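Local atomic coordinates of Mll7089 protein (Mesorhizobium loti, PDB entry 2OZ8), a protein that is of unknown function but probably binds magnesium and may act as a hydro-lyase, as a putative member of the mandelate racemase family. Residues L144-F149 / D176-E181. Sequence-based numbering, arbitrary orientation.
Sequences LDDDAF and DLRRLE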
ATOM      1  N   LEU A 144      40.419  11.612 -17.107  1.00 48.91           N
ATOM      2  CA  LEU A 144      41.064  12.058 -18.338  1.00 50.51           C
ATOM      3  C   LEU A 144      41.242  13.585 -18.413  1.00 51.60           C
ATOM      4  O   LEU A 144      40.316  14.328 -18.076  1.00 51.93           O
ATOM      5  CB  LEU A 144      40.261  11.543 -19.537  1.00 49.53           C
ATOM      6  CG  LEU A 144      40.928  10.506 -20.452  1.00 50.80           C
ATOM      7  CD1 LEU A 144      41.900   9.586 -19.713  1.00 51.18           C
ATOM      8  CD2 LEU A 144      39.922   9.693 -21.242  1.00 49.80           C
ATOM      9  N   ASP A 145      42.411  14.048 -18.862  1.00 52.72           N
ATOM     10  CA  ASP A 145      42.570  15.475 -19.181  1.00 54.68           C
ATOM     11  C   ASP A 145      41.721  15.812 -20.396  1.00 54.74           C
ATOM     12  O   ASP A 145      41.454  14.943 -21.228  1.00 54.88           O
ATOM     13  CB  ASP A 145      44.050  15.898 -19.369  1.00 55.59           C
ATOM     14  CG  ASP A 145      44.743  15.199 -20.558  1.00 60.22           C
ATOM     15  OD1 ASP A 145      44.762  15.763 -21.686  1.00 63.84           O
ATOM     16  OD2 ASP A 145      45.291  14.079 -20.374  1.00 65.38           O
ATOM     17  N   ASP A 146      41.272  17.067 -20.482  1.00 55.04           N
ATOM     18  CA  ASP A 146      40.478  17.538 -21.619  1.00 55.01           C
ATOM     19  C   ASP A 146      41.026  17.122 -22.976  1.00 54.92           C
ATOM     20  O   ASP A 146      40.245  16.760 -23.868  1.00 55.00           O
ATOM     21  CB  ASP A 146      40.186  19.041 -21.540  1.00 55.38           C
ATOM     22  CG  ASP A 146      39.142  19.375 -20.456  1.00 58.47           C
ATOM     23  OD1 ASP A 146      38.526  18.419 -19.916  1.00 59.65           O
ATOM     24  OD2 ASP A 146      38.919  20.585 -20.139  1.00 61.64           O
ATOM     25  N   ASP A 147      42.350  17.107 -23.123  1.00 54.58           N
ATOM     26  CA  ASP A 147      42.943  16.648 -24.381  1.00 54.57           C
ATOM     27  C   ASP A 147      42.746  15.173 -24.653  1.00 52.18           C
ATOM     28  O   ASP A 147      42.423  14.806 -25.783  1.00 53.02           O
ATOM     29  CB  ASP A 147      44.441  16.966 -24.526  1.00 55.93           C
ATOM     30  CG  ASP A 147      45.022  16.377 -25.830  1.00 61.82           C
ATOM     31  OD1 ASP A 147      44.724  16.973 -26.895  1.00 68.55           O
ATOM     32  OD2 ASP A 147      45.708  15.297 -25.822  1.00 65.85           O
ATOM     33  N   ALA A 148      42.981  14.327 -23.657  1.00 49.48           N
ATOM     34  CA  ALA A 148      42.762  12.870 -23.829  1.00 47.35           C
ATOM     35  C   ALA A 148      41.293  12.484 -24.128  1.00 46.06           C
ATOM     36  O   ALA A 148      41.050  11.569 -24.898  1.00 45.73           O
ATOM     37  CB  ALA A 148      43.273  12.115 -22.645  1.00 46.85           C
ATOM     38  N   PHE A 149      40.343  13.198 -23.512  1.00 44.40           N
ATOM     39  CA  PHE A 149      38.921  13.022 -23.711  1.00 43.89           C
ATOM     40  C   PHE A 149      38.475  13.269 -25.176  1.00 43.67           C
ATOM     41  O   PHE A 149      37.856  12.396 -25.797  1.00 42.82           O
ATOM     42  CB  PHE A 149      38.209  13.918 -22.681  1.00 43.85           C
ATOM     43  CG  PHE A 149      36.706  13.965 -22.780  1.00 42.47           C
ATOM     44  CD1 PHE A 149      35.909  13.145 -21.956  1.00 45.79           C
ATOM     45  CD2 PHE A 149      36.079  14.902 -23.592  1.00 41.18           C
ATOM     46  CE1 PHE A 149      34.479  13.222 -21.986  1.00 41.87           C
ATOM     47  CE2 PHE A 149      34.689  14.999 -23.649  1.00 41.99           C
ATOM     48  CZ  PHE A 149      33.874  14.158 -22.840  1.00 43.28           C
ATOM     49  N   ASP A 176      31.032  18.892 -15.112  1.00 43.00           N
ATOM     50  CA  ASP A 176      30.082  18.062 -15.874  1.00 41.30           C
ATOM     51  C   ASP A 176      29.499  18.809 -17.062  1.00 41.06           C
ATOM     52  O   ASP A 176      29.369  18.245 -18.166  1.00 40.22           O
ATOM     53  CB  ASP A 176      28.896  17.620 -15.023  1.00 40.92           C
ATOM     54  CG  ASP A 176      29.298  16.772 -13.832  1.00 40.49           C
ATOM     55  OD1 ASP A 176      30.460  16.370 -13.714  1.00 41.52           O
ATOM     56  OD2 ASP A 176      28.428  16.476 -13.006  1.00 41.70           O
ATOM     57  N   LEU A 177      29.110  20.066 -16.871  1.00 40.15           N
ATOM     58  CA  LEU A 177      28.582  20.767 -18.049  1.00 40.17           C
ATOM     59  C   LEU A 177      29.635  21.008 -19.109  1.00 40.31           C
ATOM     60  O   LEU A 177      29.362  20.940 -20.311  1.00 40.97           O
ATOM     61  CB  LEU A 177      27.867  22.055 -17.683  1.00 40.34           C
ATOM     62  CG  LEU A 177      26.514  21.908 -17.006  1.00 39.88           C
ATOM     63  CD1 LEU A 177      26.098  23.274 -16.442  1.00 38.67           C
ATOM     64  CD2 LEU A 177      25.478  21.354 -17.996  1.00 38.55           C
ATOM     65  N   ARG A 178      30.854  21.259 -18.662  1.00 40.91           N
ATOM     66  CA  ARG A 178      31.940  21.446 -19.575  1.00 42.29           C
ATOM     67  C   ARG A 178      32.261  20.192 -20.359  1.00 41.13           C
ATOM     68  O   ARG A 178      32.481  20.278 -21.576  1.00 41.25           O
ATOM     69  CB  ARG A 178      33.169  21.878 -18.807  1.00 44.15           C
ATOM     70  CG  ARG A 178      34.065  22.887 -19.536  1.00 48.65           C
ATOM     71  CD  ARG A 178      34.548  23.924 -18.473  1.00 55.68           C
ATOM     72  NE  ARG A 178      35.327  23.263 -17.416  1.00 59.02           N
ATOM     73  CZ  ARG A 178      36.379  22.465 -17.651  1.00 62.39           C
ATOM     74  NH1 ARG A 178      36.759  22.206 -18.932  1.00 59.13           N
ATOM     75  NH2 ARG A 178      37.042  21.917 -16.608  1.00 61.36           N
ATOM     76  N   ARG A 179      32.313  19.038 -19.678  1.00 40.45           N
ATOM     77  CA  ARG A 179      32.536  17.758 -20.384  1.00 40.61           C
ATOM     78  C   ARG A 179      31.489  17.488 -21.477  1.00 39.89           C
ATOM     79  O   ARG A 179      31.844  17.005 -22.532  1.00 39.49           O
ATOM     80  CB  ARG A 179      32.616  16.555 -19.425  1.00 41.10           C
ATOM     81  CG  ARG A 179      33.835  16.556 -18.527  1.00 43.99           C
ATOM     82  CD  ARG A 179      35.173  16.532 -19.331  1.00 50.56           C
ATOM     83  NE  ARG A 179      35.824  15.220 -19.304  1.00 50.84           N
ATOM     84  CZ  ARG A 179      37.118  14.992 -19.100  1.00 49.19           C
ATOM     85  NH1 ARG A 179      37.978  15.984 -18.930  1.00 47.42           N
ATOM     86  NH2 ARG A 179      37.550  13.735 -19.105  1.00 50.04           N
ATOM     87  N   LEU A 180      30.219  17.801 -21.212  1.00 39.94           N
ATOM     88  CA  LEU A 180      29.140  17.650 -22.198  1.00 41.37           C
ATOM     89  C   LEU A 180      29.316  18.617 -23.388  1.00 43.21           C
ATOM     90  O   LEU A 180      29.118  18.220 -24.566  1.00 43.23           O
ATOM     91  CB  LEU A 180      27.764  17.893 -21.563  1.00 40.02           C
ATOM     92  CG  LEU A 180      27.133  16.867 -20.634  1.00 40.35           C
ATOM     93  CD1 LEU A 180      26.115  17.514 -19.697  1.00 36.00           C
ATOM     94  CD2 LEU A 180      26.518  15.735 -21.444  1.00 38.41           C
ATOM     95  N   GLU A 181      29.635  19.877 -23.082  1.00 43.71           N
ATOM     96  CA  GLU A 181      30.023  20.831 -24.139  1.00 46.03           C
ATOM     97  C   GLU A 181      31.247  20.330 -24.957  1.00 44.68           C
ATOM     98  O   GLU A 181      31.221  20.397 -26.166  1.00 44.36           O
ATOM     99  CB  GLU A 181      30.326  22.232 -23.554  1.00 45.60           C
ATOM    100  CG  GLU A 181      29.158  23.107 -23.157  1.00 47.73           C
ATOM    101  CD  GLU A 181      29.594  24.285 -22.227  1.00 51.55           C
ATOM    102  OE1 GLU A 181      30.793  24.718 -22.272  1.00 56.81           O
ATOM    103  OE2 GLU A 181      28.733  24.786 -21.435  1.00 58.46           O
TER
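Arg179 carries most of this contact. Its guanidinium reaches from helix 173-184 to the loop just before helix 146-158 and grips Leu144 O end-on. Arg179 NH1 and NH2 each donate to Leu144 O at 3.0 Å. Leu144 O lies close to the guanidinium plane, but both nitrogens sit above the carbonyl plane rather than on a lone pair. Arg179 NH1 also meets Asp146 OD1 at 2.7 Å, in a salt bridge whose hydrogen bond is weak, bent to 126°. The other carboxylate oxygen is taken by Arg178. Arg178 NH1 donates to the syn lone pair of Asp146 OD2 at 3.0 Å, nearly straight at 159°, with the oxygen in the guanidinium plane. Asp146 thus bridges two successive arginines, one through each oxygen.

Arg179 also lies over one face of the Phe149 ring. Arg179 CD stands 4.3 Å from the centroid of the Phe149 ring in a CH-pi contact, and Arg179 NE approaches Phe149 CD1 to 3.4 Å. Ring and guanidinium planes are 47° apart, so this is not a flat stack. Phe149 has CG anti to its backbone N, and the Phe149 side chain also touches Leu182, Leu183 and Ile166. Bends at chi2 and chi3 of Arg179 bring its guanidinium to Leu144. An alanine at Arg179 would remove both bonds to Leu144 O and would probably loosen the packing over Phe149.

Behind these groups, Asp145 is the N-cap of helix 146-158, with Asp145 OD1 accepting from Ala148 N at 3.0 Å. The contact joins two neighbouring helices of the barrel domain, on either side of strand 163-167 in sequence. Asp146 is likely to offset part of the charge of the two arginines, and the positive guanidinium of Arg179 would probably polarise the Leu144 carbonyl.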